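Local coordinates for ORF14 (Streptomyces clavuligerus, PDB 2WPX), which binds acetyl-coenzyme A and probably acts as an acyltransferase in the clavulanic acid biosynthesis pathway, being built from two GNAT-family units in tandem, at residues A[154-164]-A[299-309]; A[232-240]-A[287-296]. All coordinates share one frame; numbering follows the deposited sequence.

Interaction 1 (A[154-164]-A[299-309]); sequences PAGTHQWLDLD and VRLVETANAED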
loop_
_atom_site.group_PDB
_atom_site.type_symbol
_atom_site.label_atom_id
_atom_site.label_comp_id
_atom_site.label_asym_id
_atom_site.label_seq_id
_atom_site.Cartn_x
_atom_site.Cartn_y
_atom_site.Cartn_z
ATOM N N PRO A 154 3.422 10.835 11.731
ATOM C CA PRO A 154 2.298 9.994 12.024
ATOM C C PRO A 154 2.530 8.648 11.413
ATOM O O PRO A 154 2.777 8.572 10.216
ATOM C CB PRO A 154 1.177 10.635 11.226
ATOM C CG PRO A 154 1.530 12.030 11.120
ATOM C CD PRO A 154 3.023 12.114 11.109
ATOM N N ALA A 155 2.432 7.601 12.224
ATOM C CA ALA A 155 2.346 6.260 11.739
ATOM C C ALA A 155 0.960 5.967 11.104
ATOM O O ALA A 155 -0.009 6.734 11.286
ATOM C CB ALA A 155 2.636 5.280 12.876
ATOM N N GLY A 156 0.870 4.836 10.397
ATOM C CA GLY A 156 -0.387 4.460 9.779
ATOM C C GLY A 156 -1.144 3.522 10.694
ATOM O O GLY A 156 -0.556 2.620 11.293
ATOM N N THR A 157 -2.445 3.704 10.817
ATOM C CA THR A 157 -3.243 2.684 11.485
ATOM C C THR A 157 -3.888 1.783 10.466
ATOM O O THR A 157 -4.719 2.231 9.664
ATOM C CB THR A 157 -4.396 3.293 12.266
ATOM O OG1 THR A 157 -3.882 4.287 13.134
ATOM C CG2 THR A 157 -5.106 2.231 13.068
ATOM N N HIS A 158 -3.545 0.501 10.539
ATOM C CA HIS A 158 -3.927 -0.451 9.514
ATOM C C HIS A 158 -5.130 -1.224 9.987
ATOM O O HIS A 158 -5.066 -1.826 11.045
ATOM C CB HIS A 158 -2.746 -1.366 9.188
ATOM C CG HIS A 158 -3.020 -2.322 8.081
ATOM N ND1 HIS A 158 -2.634 -3.636 8.134
ATOM C CD2 HIS A 158 -3.649 -2.165 6.888
ATOM C CE1 HIS A 158 -3.016 -4.264 7.030
ATOM N NE2 HIS A 158 -3.624 -3.388 6.248
ATOM N N GLN A 159 -6.239 -1.188 9.250
ATOM C CA GLN A 159 -7.498 -1.652 9.829
ATOM C C GLN A 159 -8.155 -2.764 9.025
ATOM O O GLN A 159 -7.943 -2.851 7.832
ATOM C CB GLN A 159 -8.478 -0.473 9.864
ATOM C CG GLN A 159 -8.109 0.693 10.798
ATOM C CD GLN A 159 -8.644 2.013 10.230
ATOM O OE1 GLN A 159 -9.839 2.268 10.306
ATOM N NE2 GLN A 159 -7.770 2.823 9.610
ATOM N N TRP A 160 -8.971 -3.596 9.660
ATOM C CA TRP A 160 -9.652 -4.653 8.941
ATOM C C TRP A 160 -11.143 -4.613 9.182
ATOM O O TRP A 160 -11.604 -4.335 10.276
ATOM C CB TRP A 160 -9.121 -6.070 9.308
ATOM C CG TRP A 160 -7.745 -6.383 8.698
ATOM C CD1 TRP A 160 -6.547 -6.230 9.313
ATOM C CD2 TRP A 160 -7.456 -6.850 7.365
ATOM N NE1 TRP A 160 -5.529 -6.564 8.464
ATOM C CE2 TRP A 160 -6.055 -6.968 7.265
ATOM C CE3 TRP A 160 -8.247 -7.207 6.261
ATOM C CZ2 TRP A 160 -5.424 -7.424 6.110
ATOM C CZ3 TRP A 160 -7.637 -7.633 5.129
ATOM C CH2 TRP A 160 -6.229 -7.771 5.060
ATOM N N LEU A 161 -11.882 -4.854 8.112
ATOM C CA LEU A 161 -13.301 -5.088 8.187
ATOM C C LEU A 161 -13.575 -6.493 7.690
ATOM O O LEU A 161 -13.195 -6.864 6.582
ATOM C CB LEU A 161 -14.037 -4.098 7.315
ATOM C CG LEU A 161 -15.543 -4.389 7.078
ATOM C CD1 LEU A 161 -16.384 -4.359 8.380
ATOM C CD2 LEU A 161 -16.111 -3.450 5.992
ATOM N N ASP A 162 -14.234 -7.271 8.527
ATOM C CA ASP A 162 -14.615 -8.596 8.198
ATOM C C ASP A 162 -16.130 -8.639 8.131
ATOM O O ASP A 162 -16.827 -8.670 9.152
ATOM C CB ASP A 162 -14.114 -9.504 9.293
ATOM C CG ASP A 162 -14.523 -10.927 9.123
ATOM O OD1 ASP A 162 -15.474 -11.265 8.374
ATOM O OD2 ASP A 162 -13.875 -11.739 9.797
ATOM N N LEU A 163 -16.626 -8.676 6.909
ATOM C CA LEU A 163 -18.036 -8.695 6.642
ATOM C C LEU A 163 -18.789 -9.880 7.266
ATOM O O LEU A 163 -19.999 -9.805 7.385
ATOM C CB LEU A 163 -18.270 -8.654 5.136
ATOM C CG LEU A 163 -18.234 -7.287 4.444
ATOM C CD1 LEU A 163 -17.142 -6.459 4.984
ATOM C CD2 LEU A 163 -18.002 -7.556 2.953
ATOM N N ASP A 164 -18.103 -10.967 7.614
ATOM C CA ASP A 164 -18.756 -12.064 8.350
ATOM C C ASP A 164 -18.925 -11.738 9.826
ATOM O O ASP A 164 -19.591 -12.455 10.556
ATOM C CB ASP A 164 -17.952 -13.369 8.300
ATOM C CG ASP A 164 -18.069 -14.089 6.980
ATOM O OD1 ASP A 164 -17.124 -14.871 6.681
ATOM O OD2 ASP A 164 -19.055 -13.855 6.239
ATOM N N VAL A 299 -15.969 -11.286 -1.699
ATOM C CA VAL A 299 -15.231 -10.386 -0.831
ATOM C C VAL A 299 -15.819 -10.320 0.579
ATOM O O VAL A 299 -17.023 -10.208 0.792
ATOM C CB VAL A 299 -15.101 -8.952 -1.430
ATOM C CG1 VAL A 299 -14.599 -8.048 -0.386
ATOM C CG2 VAL A 299 -14.154 -8.950 -2.608
ATOM N N ARG A 300 -14.941 -10.422 1.563
ATOM C CA ARG A 300 -15.382 -10.721 2.910
ATOM C C ARG A 300 -14.465 -9.924 3.800
ATOM O O ARG A 300 -14.882 -9.458 4.894
ATOM C CB ARG A 300 -15.202 -12.216 3.153
ATOM C CG ARG A 300 -16.437 -13.095 3.308
ATOM C CD ARG A 300 -17.695 -12.729 2.528
ATOM N NE ARG A 300 -18.842 -12.821 3.433
ATOM C CZ ARG A 300 -19.763 -11.862 3.580
ATOM N NH1 ARG A 300 -19.720 -10.761 2.821
ATOM N NH2 ARG A 300 -20.752 -12.012 4.460
ATOM N N LEU A 301 -13.206 -9.769 3.342
ATOM C CA LEU A 301 -12.185 -9.081 4.162
ATOM C C LEU A 301 -11.599 -7.875 3.484
ATOM O O LEU A 301 -11.021 -7.966 2.375
ATOM C CB LEU A 301 -11.051 -10.030 4.586
ATOM C CG LEU A 301 -11.413 -11.305 5.369
ATOM C CD1 LEU A 301 -10.219 -12.320 5.365
ATOM C CD2 LEU A 301 -11.734 -10.940 6.782
ATOM N N VAL A 302 -11.732 -6.719 4.128
ATOM C CA VAL A 302 -11.366 -5.486 3.479
ATOM C C VAL A 302 -10.377 -4.777 4.369
ATOM O O VAL A 302 -10.575 -4.653 5.573
ATOM C CB VAL A 302 -12.603 -4.614 3.220
ATOM C CG1 VAL A 302 -12.202 -3.314 2.497
ATOM C CG2 VAL A 302 -13.618 -5.386 2.430
ATOM N N GLU A 303 -9.252 -4.379 3.815
ATOM C CA GLU A 303 -8.275 -3.677 4.615
ATOM C C GLU A 303 -8.164 -2.215 4.148
ATOM O O GLU A 303 -8.474 -1.874 2.978
ATOM C CB GLU A 303 -6.905 -4.372 4.526
ATOM C CG GLU A 303 -6.166 -4.083 3.236
ATOM C CD GLU A 303 -4.821 -4.829 3.150
ATOM O OE1 GLU A 303 -3.866 -4.428 3.835
ATOM O OE2 GLU A 303 -4.736 -5.815 2.394
ATOM N N THR A 304 -7.711 -1.363 5.065
ATOM C CA THR A 304 -7.432 0.008 4.740
ATOM C C THR A 304 -6.387 0.565 5.737
ATOM O O THR A 304 -6.037 -0.140 6.710
ATOM C CB THR A 304 -8.748 0.852 4.814
ATOM O OG1 THR A 304 -8.619 2.057 4.037
ATOM C CG2 THR A 304 -9.124 1.160 6.283
ATOM N N ALA A 305 -5.904 1.798 5.504
ATOM C CA ALA A 305 -4.935 2.417 6.410
ATOM C C ALA A 305 -5.062 3.915 6.389
ATOM O O ALA A 305 -5.106 4.523 5.322
ATOM C CB ALA A 305 -3.468 2.046 6.018
ATOM N N ASN A 306 -5.072 4.494 7.582
ATOM C CA ASN A 306 -5.059 5.939 7.774
ATOM C C ASN A 306 -3.868 6.375 8.562
ATOM O O ASN A 306 -3.423 5.671 9.478
ATOM C CB ASN A 306 -6.269 6.340 8.572
ATOM C CG ASN A 306 -7.493 6.096 7.830
ATOM O OD1 ASN A 306 -8.287 5.212 8.162
ATOM N ND2 ASN A 306 -7.672 6.865 6.759
ATOM N N ALA A 307 -3.376 7.564 8.254
ATOM C CA ALA A 307 -2.480 8.203 9.188
ATOM C C ALA A 307 -3.217 8.334 10.524
ATOM O O ALA A 307 -4.389 8.751 10.578
ATOM C CB ALA A 307 -2.044 9.546 8.687
ATOM N N GLU A 308 -2.529 7.970 11.610
ATOM C CA GLU A 308 -3.193 7.901 12.914
ATOM C C GLU A 308 -3.713 9.276 13.374
ATOM O O GLU A 308 -4.508 9.335 14.304
ATOM C CB GLU A 308 -2.257 7.303 13.949
ATOM C CG GLU A 308 -0.992 8.133 14.027
ATOM C CD GLU A 308 0.092 7.533 14.889
ATOM O OE1 GLU A 308 -0.087 6.395 15.380
ATOM O OE2 GLU A 308 1.137 8.205 15.040
ATOM N N ASP A 309 -3.298 10.364 12.719
ATOM C CA ASP A 309 -3.847 11.690 13.073
ATOM C C ASP A 309 -5.031 12.104 12.219
ATOM O O ASP A 309 -5.598 13.157 12.429
ATOM C CB ASP A 309 -2.773 12.793 13.072
ATOM C CG ASP A 309 -2.215 13.059 11.698
ATOM O OD1 ASP A 309 -1.712 14.178 11.462
ATOM O OD2 ASP A 309 -2.270 12.168 10.835
HETATM O O HOH W 1 -21.861 -9.437 5.378
#

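Interaction 2 (A[232-240]-A[287-296]); sequences GRRAYHTGA and ANLEYVLRHE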
loop_
_atom_site.group_PDB
_atom_site.type_symbol
_atom_site.label_atom_id
_atom_site.label_comp_id
_atom_site.label_asym_id
_atom_site.label_seq_id
_atom_site.Cartn_x
_atom_site.Cartn_y
_atom_site.Cartn_z
ATOM N N GLY A 232 -2.542 -6.927 -12.699
ATOM C CA GLY A 232 -3.786 -7.703 -12.648
ATOM C C GLY A 232 -4.777 -7.176 -11.610
ATOM O O GLY A 232 -5.697 -7.892 -11.201
ATOM N N ARG A 233 -4.537 -5.942 -11.141
ATOM C CA ARG A 233 -5.412 -5.299 -10.175
ATOM C C ARG A 233 -6.559 -4.575 -10.882
ATOM O O ARG A 233 -6.352 -3.874 -11.879
ATOM C CB ARG A 233 -4.628 -4.279 -9.333
ATOM C CG ARG A 233 -3.781 -4.944 -8.283
ATOM C CD ARG A 233 -2.907 -3.975 -7.588
ATOM N NE ARG A 233 -2.181 -4.639 -6.506
ATOM C CZ ARG A 233 -2.652 -4.692 -5.265
ATOM N NH1 ARG A 233 -3.831 -4.144 -4.983
ATOM N NH2 ARG A 233 -1.968 -5.289 -4.318
ATOM N N ARG A 234 -7.741 -4.709 -10.300
ATOM C CA ARG A 234 -8.960 -4.110 -10.761
ATOM C C ARG A 234 -9.368 -3.044 -9.722
ATOM O O ARG A 234 -9.134 -3.232 -8.520
ATOM C CB ARG A 234 -9.991 -5.216 -10.606
ATOM C CG ARG A 234 -10.940 -5.373 -11.623
ATOM C CD ARG A 234 -11.169 -6.872 -11.834
ATOM N NE ARG A 234 -11.723 -7.730 -10.777
ATOM C CZ ARG A 234 -11.182 -8.921 -10.425
ATOM N NH1 ARG A 234 -10.022 -9.336 -10.950
ATOM N NH2 ARG A 234 -11.768 -9.708 -9.539
ATOM N N ALA A 235 -10.084 -1.987 -10.123
ATOM C CA ALA A 235 -10.462 -0.978 -9.128
ATOM C C ALA A 235 -11.920 -0.544 -9.238
ATOM O O ALA A 235 -12.559 -0.754 -10.273
ATOM C CB ALA A 235 -9.507 0.228 -9.186
ATOM N N TYR A 236 -12.455 0.011 -8.151
ATOM C CA TYR A 236 -13.867 0.401 -8.122
ATOM C C TYR A 236 -13.977 1.801 -7.511
ATOM O O TYR A 236 -13.437 2.049 -6.406
ATOM C CB TYR A 236 -14.710 -0.602 -7.320
ATOM C CG TYR A 236 -14.813 -1.966 -7.926
ATOM C CD1 TYR A 236 -13.797 -2.940 -7.723
ATOM C CD2 TYR A 236 -15.910 -2.319 -8.704
ATOM C CE1 TYR A 236 -13.891 -4.198 -8.269
ATOM C CE2 TYR A 236 -15.997 -3.595 -9.256
ATOM C CZ TYR A 236 -14.985 -4.500 -9.038
ATOM O OH TYR A 236 -15.068 -5.731 -9.556
ATOM N N HIS A 237 -14.634 2.720 -8.228
ATOM C CA HIS A 237 -14.703 4.126 -7.799
ATOM C C HIS A 237 -16.138 4.637 -7.668
ATOM O O HIS A 237 -16.984 4.320 -8.482
ATOM C CB HIS A 237 -13.970 5.032 -8.772
ATOM C CG HIS A 237 -12.542 4.657 -8.970
ATOM N ND1 HIS A 237 -12.148 3.691 -9.875
ATOM C CD2 HIS A 237 -11.406 5.095 -8.368
ATOM C CE1 HIS A 237 -10.832 3.570 -9.839
ATOM N NE2 HIS A 237 -10.357 4.423 -8.944
ATOM N N THR A 238 -16.390 5.378 -6.599
ATOM C CA THR A 238 -17.597 6.167 -6.439
ATOM C C THR A 238 -17.179 7.611 -6.167
ATOM O O THR A 238 -16.245 7.874 -5.419
ATOM C CB THR A 238 -18.424 5.671 -5.269
ATOM O OG1 THR A 238 -18.789 4.303 -5.515
ATOM C CG2 THR A 238 -19.703 6.564 -5.091
ATOM N N GLY A 239 -17.839 8.536 -6.835
ATOM C CA GLY A 239 -17.564 9.956 -6.677
ATOM C C GLY A 239 -18.826 10.741 -6.364
ATOM O O GLY A 239 -19.941 10.328 -6.676
ATOM N N ALA A 240 -18.664 11.864 -5.675
ATOM C CA ALA A 240 -19.827 12.672 -5.398
ATOM C C ALA A 240 -19.662 13.971 -6.140
ATOM O O ALA A 240 -18.627 14.628 -6.008
ATOM C CB ALA A 240 -19.968 12.926 -3.928
ATOM N N ALA A 287 -21.529 3.416 -0.462
ATOM C CA ALA A 287 -21.945 3.234 -1.860
ATOM C C ALA A 287 -20.864 2.481 -2.637
ATOM O O ALA A 287 -21.185 1.595 -3.414
ATOM C CB ALA A 287 -22.259 4.630 -2.564
ATOM N N ASN A 288 -19.589 2.839 -2.449
ATOM C CA ASN A 288 -18.510 2.106 -3.149
ATOM C C ASN A 288 -18.391 0.636 -2.721
ATOM O O ASN A 288 -18.080 -0.217 -3.538
ATOM C CB ASN A 288 -17.153 2.778 -2.974
ATOM C CG ASN A 288 -16.234 2.581 -4.200
ATOM O OD1 ASN A 288 -15.015 2.385 -4.050
ATOM N ND2 ASN A 288 -16.813 2.639 -5.411
ATOM N N LEU A 289 -18.610 0.346 -1.443
ATOM C CA LEU A 289 -18.567 -1.036 -1.006
ATOM C C LEU A 289 -19.699 -1.817 -1.682
ATOM O O LEU A 289 -19.521 -2.921 -2.165
ATOM C CB LEU A 289 -18.636 -1.155 0.512
ATOM C CG LEU A 289 -18.517 -2.593 1.091
ATOM C CD1 LEU A 289 -17.165 -3.140 0.815
ATOM C CD2 LEU A 289 -18.824 -2.695 2.599
ATOM N N GLU A 290 -20.867 -1.228 -1.764
ATOM C CA GLU A 290 -21.945 -1.962 -2.335
ATOM C C GLU A 290 -21.626 -2.268 -3.793
ATOM O O GLU A 290 -22.014 -3.323 -4.327
ATOM C CB GLU A 290 -23.214 -1.147 -2.239
ATOM C CG GLU A 290 -24.437 -1.872 -2.729
ATOM C CD GLU A 290 -25.624 -0.905 -2.824
ATOM O OE1 GLU A 290 -25.508 0.179 -3.420
ATOM O OE2 GLU A 290 -26.670 -1.213 -2.268
ATOM N N TYR A 291 -20.971 -1.303 -4.435
ATOM C CA TYR A 291 -20.626 -1.376 -5.814
ATOM C C TYR A 291 -19.569 -2.511 -6.009
ATOM O O TYR A 291 -19.725 -3.360 -6.871
ATOM C CB TYR A 291 -20.171 0.009 -6.273
ATOM C CG TYR A 291 -19.575 0.041 -7.653
ATOM C CD1 TYR A 291 -20.089 -0.730 -8.682
ATOM C CD2 TYR A 291 -18.480 0.825 -7.929
ATOM C CE1 TYR A 291 -19.524 -0.674 -9.975
ATOM C CE2 TYR A 291 -17.936 0.881 -9.172
ATOM C CZ TYR A 291 -18.447 0.142 -10.184
ATOM O OH TYR A 291 -17.856 0.225 -11.414
ATOM N N VAL A 292 -18.569 -2.591 -5.158
ATOM C CA VAL A 292 -17.658 -3.779 -5.102
ATOM C C VAL A 292 -18.360 -5.144 -4.936
ATOM O O VAL A 292 -18.176 -6.065 -5.758
ATOM C CB VAL A 292 -16.604 -3.596 -3.995
ATOM C CG1 VAL A 292 -15.726 -4.849 -3.790
ATOM C CG2 VAL A 292 -15.782 -2.412 -4.328
ATOM N N LEU A 293 -19.175 -5.273 -3.898
ATOM C CA LEU A 293 -19.790 -6.564 -3.529
ATOM C C LEU A 293 -20.723 -7.081 -4.612
ATOM O O LEU A 293 -20.955 -8.283 -4.708
ATOM C CB LEU A 293 -20.585 -6.422 -2.223
ATOM C CG LEU A 293 -19.842 -6.757 -0.938
ATOM C CD1 LEU A 293 -18.405 -6.502 -1.122
ATOM C CD2 LEU A 293 -20.382 -6.091 0.347
ATOM N N ARG A 294 -21.292 -6.204 -5.424
ATOM C CA ARG A 294 -22.175 -6.731 -6.420
ATOM C C ARG A 294 -21.385 -7.229 -7.628
ATOM O O ARG A 294 -21.912 -7.950 -8.452
ATOM C CB ARG A 294 -23.335 -5.769 -6.757
ATOM C CG ARG A 294 -22.988 -4.620 -7.668
ATOM C CD ARG A 294 -24.201 -4.190 -8.555
ATOM N NE ARG A 294 -25.322 -3.715 -7.752
ATOM C CZ ARG A 294 -25.240 -2.699 -6.897
ATOM N NH1 ARG A 294 -24.086 -2.049 -6.728
ATOM N NH2 ARG A 294 -26.313 -2.344 -6.204
ATOM N N HIS A 295 -20.101 -6.901 -7.685
ATOM C CA HIS A 295 -19.206 -7.452 -8.707
ATOM C C HIS A 295 -18.185 -8.509 -8.171
ATOM O O HIS A 295 -17.608 -9.276 -8.931
ATOM C CB HIS A 295 -18.484 -6.294 -9.382
ATOM C CG HIS A 295 -19.417 -5.388 -10.115
ATOM N ND1 HIS A 295 -19.786 -5.611 -11.428
ATOM C CD2 HIS A 295 -20.093 -4.283 -9.712
ATOM C CE1 HIS A 295 -20.639 -4.672 -11.802
ATOM N NE2 HIS A 295 -20.838 -3.854 -10.781
ATOM N N GLU A 296 -17.969 -8.498 -6.854
ATOM C CA GLU A 296 -17.023 -9.342 -6.168
ATOM C C GLU A 296 -17.795 -9.895 -4.958
ATOM O O GLU A 296 -17.527 -9.525 -3.824
ATOM C CB GLU A 296 -15.866 -8.468 -5.686
ATOM C CG GLU A 296 -14.444 -8.796 -6.194
ATOM C CD GLU A 296 -14.251 -8.573 -7.655
ATOM O OE1 GLU A 296 -14.582 -9.480 -8.399
ATOM O OE2 GLU A 296 -13.746 -7.544 -8.100
#

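Interaction 1 (A[154-164]-A[299-309])
Trp160 and Glu303 sit side by side on one face of an antiparallel strand pair, the CB of Glu303 lying 3.4 Å from the centroid of the indole six-membered ring, a CH-pi contact over its face. Glutamate suits this place because its aliphatic base covers the ring while its carboxylate reaches on: OE1 accepts from His158 NE2 at 2.6 Å, close to the imidazole plane but tilted out of the carboxylate plane, on its anti side. His158 ND1 is hydrogen-bonded to Asp326 OD2, so both ring nitrogens are held and the ring cannot easily turn. On the other face, with Leu161 and Val302, Gln159 bends back so that NE2 bonds Asn306 OD1 at 2.8 Å and Thr157 O at 3.1 Å; Thr157 O also takes Asn306 N, from the opposite face of its plane. Toward solvent the side chains are held more loosely: exposed Asp164 meets Arg300 NE through OD2 at 3.0 Å in a salt bridge whose hydrogen bonds are weak. Regular antiparallel pairing of strands 149-162 and 301-307 joins the two GNAT-family halves of this tandem protein, with strand 323-334 along the other edge of strand 149-162.

Interaction 2 (A[232-240]-A[287-296])
Tyr236 carries this strand-to-helix contact, sending its ring from strand 234-242 between Tyr291, Val292, His295 and Glu296. With CG anti to its carbonyl carbon (chi1 -66°), the ring presents its CD2 edge to the face of Tyr291 in an edge-to-face pair, centroids 5.3 Å apart and planes at 81°. Tyr291, its own CG anti to the backbone N, turns that face to meet it. Val292 CG2 presses on Tyr236 CB at 3.7 Å, a short branched side chain fitting where strand and helix come close. The phenol end passes His295 CB and donates from OH to Glu296 OE2 at 2.7 Å, from above the carboxylate plane. Tyrosine thus suits a place that is apolar along the ring and polar at its tip. Glu296, bent at chi2, also receives Arg234, whose NH2 reaches OE1 at 3.0 Å; OE1 lies in the guanidinium plane but is approached from above the carboxylate plane, and the bonds from Arg234 NE and NH2 to OE2 are weak. Farther along, Thr238 CG2 touches Ala287 CB at 4.1 Å, where small side chains allow close approach. Helix 280-295 runs roughly antiparallel over strand 234-242, whose backbone pairs with strands 247-256 and 180-185; Leu182 and Thr184 of the latter also pack against this helix.

In the fold
The two contacts have centres about 17 Å apart. Both segments of interaction 2 fall in the chain between the two strands that interaction 1 pairs: strand 149-162 comes first, then strand 234-242, helix 280-295 and strand 301-307, the last two following each other directly. Strands 263-271 and 247-256 lie side by side between strands 301-307 and 234-242. The contacts meet where Leu163 CD2 packs on Leu293 CD2 at 3.8 Å and Val299 CB on Leu293 CD1. Interaction 2 thus packs a helix on a strand within the second GNAT-family half, whereas interaction 1 couples that half to the first; there the side chain of His158 is about 13 Å from the bound acetyl-CoA.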